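Local coordinates for MSM0271 protein (PDB 5SUH) that forms trimeric, double-ringed building blocks of the shell of the mycobacterial RMM microcompartment and may take part in transport across it, at residues D41-A47 and P61-A67; A88-V92 and E115-A119; D133-P137 and T177-F181; I144-I148 and I165-L171; E188-V192 and V221-I226. One frame throughout, in Å; residues are numbered along the deposited sequence.

Contact 1 (D41-A47 and P61-A67); sequences DLQRQFA and PYEGEHA
The H66 ring meets D41 at its rim: the backbone N of D41 gives its hydrogen to ND1 across 3.0 Å, nearly straight at the hydrogen but tilted 28° out of the ring plane. Over one face, offset toward the rim, lies G64 O of the same segment. Although CB of H66 leaves the contact, CG sits beside the backbone N (chi1 -46°), which swings the imidazole back to D41. A second flat group, the E63 carboxylate, rests its OE1 3.7 Å from CB of R44.

L42 is gripped through its backbone: its N bonds to E65 O at 2.9 Å, and its O takes G64 N at 3.0 Å, in the carbonyl plane on a lone pair. This ties the approach to helix 44-49 to a type II turn, Y62 to E65, with G64 in its third place. E65 OE1 steadies the turn by accepting Y62 N from above the carboxylate plane. At the side-chain end of L42, CD1 lies 3.8 Å from CB of P61, and CB of A47 faces the Y62 backbone. Y62 and R44 also pack on a second subunit.

Since ND1 accepts from an amide, H66 is probably unprotonated there, with any ring hydrogen on NE2. With L42 N and G64 N bonded to backbone carbonyls, three main-chain N-H groups find acceptors across the contact.

Contact 2 (A88-V92 and E115-A119); sequences AVPGV and EVRRA
V89 is turned so that CG1 stands anti to its own backbone N (chi1 -167°) and CG2 anti to its carbonyl carbon, and the two methyls divide the helix surface between them. CG1 lies 3.9 Å from CB of E115, while CG2 reaches A119, 3.7 Å from its N and 3.9 Å from its CB. R118 comes in from the outer flank: a bend at chi3 (-46°) folds its chain back, and V89 CG2 ends up over one face of the guanidinium, 4.0 Å from NH1. What fixes that group is a salt bridge from NE to D114, one turn earlier on the helix.

V89 to V92 is a type I beta turn, closed by V92 N to V89 O at 3.2 Å. It connects helix 78-88 to strand 93-99, the outermost strand, within this chain, of a four-stranded antiparallel sheet. Its valines pack against helix 113-127, next to helix 78-88; these two helices form the helical layer of an alpha/beta BMC fold. V92 faces the sheet side: its CG1 lies 4.1 Å from CB of E115 and 4.4 Å from CB of A119, with L86 and I108 also against its side chain.

The E115 chain runs out extended past V89, crossing it at a slant. Its OE1 passes G91 O at 3.6 Å without bonding to it and is instead held by the hydroxyl of S110. On the far side of the turn, V92 O accepts a hydrogen bond from NE2 of Q151 of a third subunit.

Contact 3 (D133-P137 and T177-F181); sequences DQLRP and TPALF
Two largely loop segments meet here, nearest at P137 and T177 with their CA atoms 6.0 Å apart; the second turns sharply at a cis peptide before P178, and F181 N comes back to P178 O at 3.3 Å. The F181 ring is the centre of the contact. With CG beside the backbone N (chi1 -80°) it reaches across to P137, whose CG stands over the middle of one face, 3.6 Å from the ring centroid and 10° off the normal, a CH-pi contact; the proline ring lies nearly flat over that face.

The ring's outer end meets oxygen. L135 O lies in the ring plane at the edge, 3.3 Å from CZ. The side-chain OE1 of Q134 approaches CZ obliquely at 3.7 Å, its amide plane turned 60° from the ring, but its real partner is the backbone N of Y36. Beside the ring, CD1 of L135 lies 3.9 Å from CG of P178.

The first segment leads from helix 113-127 into strand 138-145, and the second leads out of its sheet neighbour, strand 170-177, into helix 182-192; T177 pairs with R138 where strand 138-145 begins and strand 170-177 ends. R34 and V35 also cover P178, so strand 32-39 of the first sheet packs against the turn that follows strand 170-177. R136 turns away to a salt bridge with E237.

Carbon-bound hydrogen over the face and carbonyl oxygen at the rim suit the charge distribution of a benzene ring, so this largely apolar contact probably gains some electrostatic help from F181.

Contact 4 (I144-I148 and I165-L171); sequences IITDI and ILPGQSL
I145 and L171 bond to each other twice, L171 N to I145 O at 2.7 Å and I145 N to L171 O at 2.8 Å, an antiparallel hydrogen-bonded pair. Two more main-chain bonds follow beyond D147: I148 N to Q169 O, almost straight at 172°, and G168 N to I148 O at 3.0 Å, in the carbonyl plane on a lone pair. The CA hydrogens of I144 and S170 add weaker contacts to L171 O and I145 O.

At the outer end, OD1 of D147 lies 3.3 Å from CA of G168, and the D147 carbonyl accepts from R87 of a fourth subunit. S170 OG lies over T146 but bonds to the hydroxyl of T216.

I148 fills the inside. Its CG1 is anti to the backbone N (chi1 -170°), which brings CD1 to 4.2 Å from CD2 of L171, while CG2 lies against L166 O and 4.2 Å from CD1 of I165. L156 of helix 150-156 covers I148 and L171.

Where strand 138-145 ends and 170-177 starts, the chain past the first is latched to a type II turn, L166 to Q169, in the connection between adjacent antiparallel strands of a BMC alpha/beta domain.

Contact 5 (E188-V192 and V221-I226); sequences EAERV and VARDHI
H225 reaches over to helix 182-192 with CG anti to its backbone N (chi1 179°). Its CB starts 4.0 Å from CG1 of V192. At the ring, CG and CD2 pass under V192, whose CG2 stands over the centre of one face, 4.0 Å from the centroid, in a CH-pi contact, while CD2 also comes within 3.5 Å of E188 O. At the tip, NE2 donates to OE1 of E188 at 3.0 Å and 160°, close to the ring plane and on the anti lone pair of the carboxylate. E188 reaches this place by bending at chi2, and the N-H of H225 probably stabilises its carboxylate by hydrogen bonding. R191 of the same helix engages that carboxylate too, although the modelled separation is too short to be trusted.

These are the two helices that lie on the sheet of strands 138-145, 170-177, 208-214 and 197-202 in a BMC alpha/beta fold. Their local axes come within 8.8 Å at 129°, steeply crossed, nearer perpendicular than antiparallel. Small residues allow the approach: CB of A189 and CB of A222 touch at 3.7 Å. Deeper in, A189 CB meets CD1 of I226 at 4.2 Å, with I212 and L210 of strand 208-214 beneath this pair. At the outer, solvent-facing end, CG1 of V192 rests 3.7 Å from CG1 of V221.

In the fold
Contacts 1 and 2 belong to the first sheet and its helices, contacts 4 and 5 to the second, and contact 3 packs the linker between the halves on a loop of the second. Contacts 1 and 4 are counterparts, each latching a loop to a type II turn before its sheet's second strand. Contact 2 touches contact 1 where V116 packs on H66 and A67; its centre is about 41 Å from that of contact 4. The halves join directly between contacts 1 and 5: E190 takes the backbone N of Q45 and F46. In sequence, contact 4 falls between contact 3's segments. The layout fits tandem BMC domains, so three chains can make a six-domain ring.

Contact 1 (D41-A47 and P61-A67)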
# COMPACT_ATOMS: atom_id res chain seq x y z
N ASP A 41 13.57 1.85 31.17
CA ASP A 41 14.12 3.14 30.70
C ASP A 41 14.37 3.23 29.17
O ASP A 41 15.50 3.08 28.72
CB ASP A 41 15.42 3.44 31.47
CG ASP A 41 15.96 4.85 31.19
OD1 ASP A 41 15.15 5.77 30.99
OD2 ASP A 41 17.20 5.03 31.13
N LEU A 42 13.33 3.51 28.37
CA LEU A 42 13.49 3.57 26.89
C LEU A 42 14.39 4.72 26.39
O LEU A 42 14.21 5.87 26.77
CB LEU A 42 12.11 3.68 26.20
CG LEU A 42 11.24 2.43 26.32
CD1 LEU A 42 9.86 2.70 25.78
CD2 LEU A 42 11.86 1.24 25.60
N GLN A 43 15.34 4.39 25.52
CA GLN A 43 16.20 5.43 24.92
C GLN A 43 15.46 6.15 23.77
O GLN A 43 14.55 5.59 23.17
CB GLN A 43 17.54 4.82 24.46
CG GLN A 43 18.27 4.05 25.52
CD GLN A 43 18.62 4.90 26.75
OE1 GLN A 43 19.46 5.79 26.69
NE2 GLN A 43 17.96 4.61 27.87
N ARG A 44 15.84 7.39 23.45
CA ARG A 44 14.95 8.20 22.59
C ARG A 44 14.84 7.76 21.12
O ARG A 44 13.76 7.86 20.54
CB ARG A 44 15.35 9.67 22.68
CG ARG A 44 16.58 10.04 21.92
CD ARG A 44 16.81 11.54 22.01
NE ARG A 44 17.94 11.97 21.20
CZ ARG A 44 18.39 13.21 21.14
NH1 ARG A 44 17.82 14.17 21.87
NH2 ARG A 44 19.42 13.49 20.36
N GLN A 45 15.91 7.23 20.53
CA GLN A 45 15.81 6.74 19.15
C GLN A 45 14.94 5.52 19.06
O GLN A 45 14.19 5.33 18.10
CB GLN A 45 17.16 6.38 18.58
CG GLN A 45 17.91 7.47 17.98
CD GLN A 45 19.05 6.95 17.15
OE1 GLN A 45 18.86 6.56 15.99
NE2 GLN A 45 20.24 6.95 17.73
N PHE A 46 15.09 4.65 20.04
CA PHE A 46 14.37 3.41 19.94
C PHE A 46 12.91 3.63 20.24
O PHE A 46 12.06 3.02 19.60
CB PHE A 46 15.00 2.33 20.83
CG PHE A 46 14.18 1.09 20.88
CD1 PHE A 46 13.98 0.34 19.73
CD2 PHE A 46 13.59 0.68 22.08
CE1 PHE A 46 13.19 -0.80 19.77
CE2 PHE A 46 12.80 -0.46 22.13
CZ PHE A 46 12.60 -1.21 20.99
N ALA A 47 12.62 4.56 21.15
CA ALA A 47 11.25 4.92 21.54
C ALA A 47 10.46 5.49 20.36
O ALA A 47 9.26 5.24 20.21
CB ALA A 47 11.26 5.90 22.69
N PRO A 61 5.28 5.15 22.60
CA PRO A 61 5.99 5.33 23.87
C PRO A 61 6.89 6.57 23.79
O PRO A 61 7.13 7.06 22.70
CB PRO A 61 6.79 4.02 24.03
CG PRO A 61 7.01 3.57 22.62
CD PRO A 61 5.76 3.96 21.87
N TYR A 62 7.35 7.07 24.93
CA TYR A 62 8.26 8.23 24.97
C TYR A 62 9.54 7.91 25.75
O TYR A 62 9.59 6.95 26.51
CB TYR A 62 7.56 9.46 25.57
CG TYR A 62 6.31 9.85 24.81
CD1 TYR A 62 6.38 10.20 23.47
CD2 TYR A 62 5.06 9.81 25.41
CE1 TYR A 62 5.27 10.52 22.76
CE2 TYR A 62 3.93 10.14 24.71
CZ TYR A 62 4.03 10.48 23.38
OH TYR A 62 2.90 10.81 22.67
N GLU A 63 10.57 8.72 25.54
CA GLU A 63 11.85 8.54 26.21
C GLU A 63 11.67 8.54 27.73
O GLU A 63 10.95 9.37 28.28
CB GLU A 63 12.81 9.65 25.78
CG GLU A 63 14.11 9.72 26.53
CD GLU A 63 14.94 10.94 26.15
OE1 GLU A 63 14.41 11.85 25.47
OE2 GLU A 63 16.13 11.00 26.55
N GLY A 64 12.29 7.57 28.40
CA GLY A 64 12.26 7.52 29.85
C GLY A 64 11.17 6.66 30.44
O GLY A 64 11.20 6.41 31.64
N GLU A 65 10.22 6.24 29.61
CA GLU A 65 9.11 5.36 30.01
C GLU A 65 9.56 3.88 30.05
O GLU A 65 10.71 3.58 29.70
CB GLU A 65 7.90 5.56 29.07
CG GLU A 65 7.21 6.92 29.26
CD GLU A 65 5.92 7.12 28.45
OE1 GLU A 65 5.73 6.49 27.40
OE2 GLU A 65 5.06 7.91 28.91
N HIS A 66 8.70 2.98 30.52
CA HIS A 66 9.08 1.56 30.64
C HIS A 66 8.11 0.63 29.88
O HIS A 66 6.90 0.90 29.80
CB HIS A 66 9.18 1.14 32.11
CG HIS A 66 9.93 2.10 32.97
ND1 HIS A 66 11.31 2.10 33.07
CD2 HIS A 66 9.51 3.08 33.81
CE1 HIS A 66 11.70 3.05 33.90
NE2 HIS A 66 10.63 3.65 34.37
N ALA A 67 8.62 -0.47 29.33
CA ALA A 67 7.80 -1.36 28.50
C ALA A 67 7.83 -2.84 28.90
O ALA A 67 8.82 -3.35 29.45
CB ALA A 67 8.22 -1.24 27.05

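Contact 2 (A88-V92 and E115-A119)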
# COMPACT_ATOMS: atom_id res chain seq x y z
N ALA A 88 -6.10 -5.44 34.56
CA ALA A 88 -5.41 -5.44 35.85
C ALA A 88 -4.86 -4.07 36.21
O ALA A 88 -4.92 -3.65 37.37
CB ALA A 88 -4.29 -6.45 35.84
N VAL A 89 -4.25 -3.41 35.21
CA VAL A 89 -3.66 -2.09 35.38
C VAL A 89 -4.12 -1.14 34.27
O VAL A 89 -3.46 -1.02 33.24
CB VAL A 89 -2.12 -2.16 35.39
CG1 VAL A 89 -1.53 -0.84 35.88
CG2 VAL A 89 -1.64 -3.35 36.25
N PRO A 90 -5.25 -0.45 34.47
CA PRO A 90 -5.84 0.44 33.45
C PRO A 90 -4.91 1.57 32.97
O PRO A 90 -5.14 2.12 31.88
CB PRO A 90 -7.09 1.00 34.16
CG PRO A 90 -7.42 -0.03 35.20
CD PRO A 90 -6.10 -0.56 35.67
N GLY A 91 -3.90 1.93 33.76
CA GLY A 91 -2.94 2.96 33.41
C GLY A 91 -1.84 2.61 32.40
O GLY A 91 -1.02 3.47 32.04
N VAL A 92 -1.76 1.36 31.94
CA VAL A 92 -0.78 1.04 30.91
C VAL A 92 -1.44 1.21 29.53
O VAL A 92 -2.67 1.18 29.42
CB VAL A 92 -0.19 -0.42 31.06
CG1 VAL A 92 0.46 -0.61 32.45
CG2 VAL A 92 -1.23 -1.50 30.80
N GLU A 115 3.78 -0.21 37.33
CA GLU A 115 2.56 -0.51 36.59
C GLU A 115 2.79 -1.61 35.53
O GLU A 115 1.99 -2.55 35.44
CB GLU A 115 2.01 0.77 35.93
CG GLU A 115 1.31 1.72 36.93
CD GLU A 115 0.60 2.90 36.28
OE1 GLU A 115 0.90 3.23 35.11
OE2 GLU A 115 -0.29 3.49 36.94
N VAL A 116 3.90 -1.52 34.81
CA VAL A 116 4.25 -2.48 33.75
C VAL A 116 4.54 -3.84 34.39
O VAL A 116 4.09 -4.88 33.90
CB VAL A 116 5.45 -1.97 32.91
CG1 VAL A 116 6.05 -3.08 32.11
CG2 VAL A 116 5.01 -0.87 31.98
N ARG A 117 5.28 -3.81 35.49
CA ARG A 117 5.55 -5.00 36.29
C ARG A 117 4.27 -5.73 36.71
O ARG A 117 4.15 -6.94 36.50
CB ARG A 117 6.35 -4.57 37.53
CG ARG A 117 7.05 -5.65 38.32
CD ARG A 117 7.79 -4.98 39.49
NE ARG A 117 9.20 -4.71 39.14
CZ ARG A 117 9.82 -3.54 39.37
NH1 ARG A 117 9.16 -2.55 39.96
NH2 ARG A 117 11.10 -3.36 39.01
N ARG A 118 3.32 -5.00 37.28
CA ARG A 118 2.10 -5.63 37.79
C ARG A 118 1.23 -6.18 36.64
O ARG A 118 0.60 -7.23 36.76
CB ARG A 118 1.29 -4.63 38.63
CG ARG A 118 1.75 -4.62 40.07
CD ARG A 118 1.02 -3.65 40.99
NE ARG A 118 0.81 -2.29 40.49
CZ ARG A 118 -0.38 -1.80 40.13
NH1 ARG A 118 -1.46 -2.57 40.17
NH2 ARG A 118 -0.47 -0.54 39.73
N ALA A 119 1.23 -5.48 35.50
CA ALA A 119 0.48 -5.98 34.37
C ALA A 119 1.12 -7.27 33.86
O ALA A 119 0.40 -8.19 33.43
CB ALA A 119 0.39 -4.93 33.28

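Contact 3 (D133-P137 and T177-F181)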
# COMPACT_ATOMS: atom_id res chain seq x y z
N ASP A 133 9.78 -19.57 31.64
CA ASP A 133 9.18 -20.48 30.65
C ASP A 133 9.47 -19.98 29.21
O ASP A 133 9.28 -20.72 28.26
CB ASP A 133 7.64 -20.56 30.80
CG ASP A 133 7.18 -21.38 31.98
OD1 ASP A 133 7.91 -22.28 32.46
OD2 ASP A 133 6.04 -21.10 32.43
N GLN A 134 9.97 -18.75 29.07
CA GLN A 134 10.31 -18.22 27.74
C GLN A 134 11.50 -18.95 27.09
O GLN A 134 12.24 -19.70 27.75
CB GLN A 134 10.60 -16.71 27.79
CG GLN A 134 12.03 -16.30 28.21
CD GLN A 134 12.23 -14.77 28.24
OE1 GLN A 134 11.56 -14.03 27.52
NE2 GLN A 134 13.17 -14.31 29.05
N LEU A 135 11.67 -18.73 25.78
CA LEU A 135 12.85 -19.25 25.06
C LEU A 135 14.08 -18.37 25.29
O LEU A 135 13.98 -17.14 25.26
CB LEU A 135 12.54 -19.35 23.56
CG LEU A 135 11.53 -20.42 23.15
CD1 LEU A 135 11.15 -20.29 21.67
CD2 LEU A 135 12.14 -21.78 23.38
N ARG A 136 15.23 -18.99 25.51
CA ARG A 136 16.44 -18.19 25.65
C ARG A 136 16.87 -17.75 24.23
O ARG A 136 16.68 -18.49 23.27
CB ARG A 136 17.55 -18.96 26.37
CG ARG A 136 18.38 -19.84 25.50
CD ARG A 136 19.59 -20.34 26.27
NE ARG A 136 20.20 -21.46 25.55
CZ ARG A 136 21.13 -22.26 26.05
NH1 ARG A 136 21.56 -22.11 27.30
NH2 ARG A 136 21.60 -23.26 25.31
N PRO A 137 17.42 -16.54 24.12
CA PRO A 137 17.82 -16.00 22.81
C PRO A 137 18.84 -16.86 22.08
O PRO A 137 19.78 -17.38 22.69
CB PRO A 137 18.44 -14.64 23.16
CG PRO A 137 17.76 -14.26 24.49
CD PRO A 137 17.58 -15.56 25.21
N THR A 177 16.70 -15.14 17.28
CA THR A 177 15.36 -15.68 17.38
C THR A 177 15.09 -16.23 18.80
O THR A 177 16.00 -16.77 19.44
CB THR A 177 15.08 -16.76 16.29
OG1 THR A 177 13.68 -17.06 16.30
CG2 THR A 177 15.89 -18.07 16.49
N PRO A 178 13.86 -16.03 19.34
CA PRO A 178 12.68 -15.34 18.78
C PRO A 178 12.88 -13.86 18.45
O PRO A 178 13.67 -13.16 19.08
CB PRO A 178 11.62 -15.47 19.90
CG PRO A 178 12.10 -16.57 20.79
CD PRO A 178 13.62 -16.54 20.70
N ALA A 179 12.13 -13.40 17.46
CA ALA A 179 12.28 -12.08 16.88
C ALA A 179 12.13 -10.93 17.87
O ALA A 179 12.76 -9.88 17.68
CB ALA A 179 11.25 -11.91 15.73
N LEU A 180 11.31 -11.09 18.90
CA LEU A 180 10.96 -9.93 19.71
C LEU A 180 12.16 -9.49 20.58
O LEU A 180 12.20 -8.33 21.03
CB LEU A 180 9.74 -10.21 20.58
CG LEU A 180 9.04 -8.97 21.18
CD1 LEU A 180 8.80 -7.93 20.09
CD2 LEU A 180 7.74 -9.30 21.87
N PHE A 181 13.17 -10.36 20.71
CA PHE A 181 14.36 -10.00 21.49
C PHE A 181 15.14 -8.88 20.82
O PHE A 181 16.03 -8.27 21.43
CB PHE A 181 15.29 -11.19 21.68
CG PHE A 181 14.87 -12.13 22.78
CD1 PHE A 181 14.64 -11.66 24.06
CD2 PHE A 181 14.66 -13.47 22.51
CE1 PHE A 181 14.26 -12.54 25.09
CE2 PHE A 181 14.26 -14.34 23.52
CZ PHE A 181 14.06 -13.87 24.81

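Contact 4 (I144-I148 and I165-L171)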
# COMPACT_ATOMS: atom_id res chain seq x y z
N ILE A 144 30.10 -6.80 11.18
CA ILE A 144 30.34 -5.36 11.08
C ILE A 144 30.94 -5.07 9.70
O ILE A 144 32.05 -5.48 9.40
CB ILE A 144 31.29 -4.85 12.19
CG1 ILE A 144 30.59 -4.94 13.55
CG2 ILE A 144 31.71 -3.39 11.96
CD1 ILE A 144 31.48 -4.58 14.71
N ILE A 145 30.16 -4.40 8.85
CA ILE A 145 30.59 -3.96 7.54
C ILE A 145 31.13 -2.53 7.68
O ILE A 145 30.36 -1.58 7.90
CB ILE A 145 29.42 -3.97 6.50
CG1 ILE A 145 29.05 -5.39 6.13
CG2 ILE A 145 29.80 -3.21 5.21
CD1 ILE A 145 27.95 -5.96 6.93
N THR A 146 32.44 -2.37 7.56
CA THR A 146 33.02 -1.03 7.65
C THR A 146 32.98 -0.27 6.33
O THR A 146 32.97 -0.88 5.26
CB THR A 146 34.47 -1.08 8.15
OG1 THR A 146 35.28 -1.79 7.21
CG2 THR A 146 34.53 -1.74 9.50
N ASP A 147 32.89 1.05 6.42
CA ASP A 147 32.98 1.94 5.26
C ASP A 147 32.01 1.50 4.14
O ASP A 147 32.44 1.13 3.04
CB ASP A 147 34.44 1.97 4.76
CG ASP A 147 34.69 3.04 3.70
OD1 ASP A 147 34.01 4.09 3.74
OD2 ASP A 147 35.60 2.85 2.84
N ILE A 148 30.71 1.59 4.41
CA ILE A 148 29.72 1.08 3.46
C ILE A 148 29.81 1.87 2.13
O ILE A 148 29.99 3.09 2.12
CB ILE A 148 28.28 1.12 4.08
CG1 ILE A 148 27.28 0.37 3.21
CG2 ILE A 148 27.80 2.56 4.35
CD1 ILE A 148 25.87 0.23 3.82
N ILE A 165 21.41 5.47 6.80
CA ILE A 165 22.84 5.31 6.91
C ILE A 165 23.49 6.02 5.72
O ILE A 165 22.94 6.02 4.61
CB ILE A 165 23.23 3.83 6.94
CG1 ILE A 165 24.71 3.67 7.28
CG2 ILE A 165 22.83 3.14 5.63
CD1 ILE A 165 25.10 2.28 7.62
N LEU A 166 24.59 6.71 5.99
CA LEU A 166 25.34 7.47 4.97
C LEU A 166 26.59 6.71 4.49
O LEU A 166 27.19 5.94 5.26
CB LEU A 166 25.72 8.84 5.51
CG LEU A 166 24.57 9.75 5.91
CD1 LEU A 166 25.11 11.05 6.48
CD2 LEU A 166 23.62 10.02 4.74
N PRO A 167 26.99 6.93 3.23
CA PRO A 167 28.18 6.21 2.72
C PRO A 167 29.40 6.51 3.57
O PRO A 167 29.56 7.67 3.95
CB PRO A 167 28.36 6.75 1.29
CG PRO A 167 27.00 7.31 0.90
CD PRO A 167 26.39 7.82 2.21
N GLY A 168 30.21 5.51 3.94
CA GLY A 168 31.38 5.78 4.77
C GLY A 168 31.22 5.38 6.22
O GLY A 168 32.19 5.21 6.96
N GLN A 169 29.97 5.30 6.66
CA GLN A 169 29.70 4.84 8.00
C GLN A 169 29.91 3.31 8.10
O GLN A 169 29.88 2.58 7.08
CB GLN A 169 28.28 5.21 8.39
CG GLN A 169 28.03 6.70 8.67
CD GLN A 169 26.66 6.91 9.30
OE1 GLN A 169 25.61 6.77 8.66
NE2 GLN A 169 26.66 7.20 10.60
N SER A 170 30.11 2.81 9.32
CA SER A 170 30.17 1.38 9.54
C SER A 170 28.78 0.85 9.90
O SER A 170 27.98 1.52 10.57
CB SER A 170 31.19 1.05 10.63
OG SER A 170 32.50 1.38 10.22
N LEU A 171 28.47 -0.35 9.44
CA LEU A 171 27.16 -0.94 9.67
C LEU A 171 27.22 -2.25 10.49
O LEU A 171 27.96 -3.17 10.13
CB LEU A 171 26.49 -1.22 8.33
CG LEU A 171 25.22 -2.05 8.35
CD1 LEU A 171 24.10 -1.24 9.00
CD2 LEU A 171 24.89 -2.47 6.92

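Contact 5 (E188-V192 and V221-I226)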
# COMPACT_ATOMS: atom_id res chain seq x y z
N GLU A 188 19.35 -1.63 24.36
CA GLU A 188 20.60 -1.74 25.10
C GLU A 188 21.77 -1.07 24.32
O GLU A 188 22.60 -0.35 24.92
CB GLU A 188 20.93 -3.20 25.42
CG GLU A 188 20.11 -3.76 26.57
CD GLU A 188 20.19 -2.87 27.82
OE1 GLU A 188 21.31 -2.55 28.29
OE2 GLU A 188 19.11 -2.48 28.34
N ALA A 189 21.80 -1.28 23.01
CA ALA A 189 22.84 -0.66 22.17
C ALA A 189 22.80 0.87 22.27
O ALA A 189 23.84 1.52 22.42
CB ALA A 189 22.70 -1.10 20.70
N GLU A 190 21.62 1.47 22.22
CA GLU A 190 21.58 2.92 22.24
C GLU A 190 22.02 3.47 23.62
O GLU A 190 22.60 4.57 23.70
CB GLU A 190 20.18 3.43 21.88
CG GLU A 190 20.13 4.94 21.81
CD GLU A 190 18.75 5.50 21.53
OE1 GLU A 190 17.79 4.70 21.37
OE2 GLU A 190 18.65 6.75 21.44
N ARG A 191 21.77 2.72 24.68
CA ARG A 191 22.13 3.18 26.02
C ARG A 191 23.66 3.32 26.16
O ARG A 191 24.18 4.21 26.84
CB ARG A 191 21.58 2.25 27.12
CG ARG A 191 22.07 2.61 28.52
CD ARG A 191 21.55 1.79 29.72
NE ARG A 191 20.68 0.67 29.41
CZ ARG A 191 19.35 0.71 29.52
NH1 ARG A 191 18.74 1.84 29.89
NH2 ARG A 191 18.62 -0.36 29.23
N VAL A 192 24.34 2.38 25.53
CA VAL A 192 25.77 2.19 25.72
C VAL A 192 26.60 2.92 24.67
O VAL A 192 27.81 3.12 24.82
CB VAL A 192 26.02 0.63 25.77
CG1 VAL A 192 26.83 0.11 24.59
CG2 VAL A 192 26.58 0.20 27.12
N VAL A 221 31.28 -1.39 20.12
CA VAL A 221 30.86 -1.32 21.51
C VAL A 221 29.43 -1.85 21.68
O VAL A 221 29.14 -2.56 22.65
CB VAL A 221 30.97 0.12 22.03
CG1 VAL A 221 30.28 0.30 23.40
CG2 VAL A 221 32.42 0.48 22.14
N ALA A 222 28.56 -1.53 20.73
CA ALA A 222 27.17 -2.00 20.79
C ALA A 222 27.09 -3.51 20.59
O ALA A 222 26.44 -4.19 21.38
CB ALA A 222 26.33 -1.30 19.79
N ARG A 223 27.81 -4.04 19.60
CA ARG A 223 27.75 -5.48 19.36
C ARG A 223 28.21 -6.30 20.59
O ARG A 223 27.55 -7.29 20.97
CB ARG A 223 28.59 -5.89 18.16
CG ARG A 223 28.57 -7.42 17.96
CD ARG A 223 29.76 -7.91 17.22
NE ARG A 223 30.95 -7.60 18.01
CZ ARG A 223 32.20 -7.62 17.54
NH1 ARG A 223 33.20 -7.30 18.35
NH2 ARG A 223 32.45 -7.90 16.26
N ASP A 224 29.33 -5.90 21.20
CA ASP A 224 29.86 -6.59 22.40
C ASP A 224 28.84 -6.58 23.55
O ASP A 224 28.66 -7.59 24.25
CB ASP A 224 31.18 -5.96 22.89
CG ASP A 224 32.35 -6.23 21.93
OD1 ASP A 224 32.27 -7.22 21.16
OD2 ASP A 224 33.36 -5.45 21.97
N HIS A 225 28.21 -5.44 23.76
CA HIS A 225 27.22 -5.34 24.82
C HIS A 225 26.00 -6.21 24.53
O HIS A 225 25.50 -6.94 25.40
CB HIS A 225 26.84 -3.89 25.01
CG HIS A 225 25.82 -3.65 26.07
ND1 HIS A 225 26.01 -4.02 27.39
CD2 HIS A 225 24.62 -3.01 26.04
CE1 HIS A 225 24.96 -3.65 28.11
NE2 HIS A 225 24.10 -3.03 27.30
N ILE A 226 25.52 -6.17 23.28
CA ILE A 226 24.36 -6.96 22.92
C ILE A 226 24.58 -8.45 23.19
O ILE A 226 23.70 -9.14 23.72
CB ILE A 226 23.98 -6.77 21.44
CG1 ILE A 226 23.44 -5.38 21.19
CG2 ILE A 226 22.92 -7.79 21.01
CD1 ILE A 226 23.21 -5.13 19.67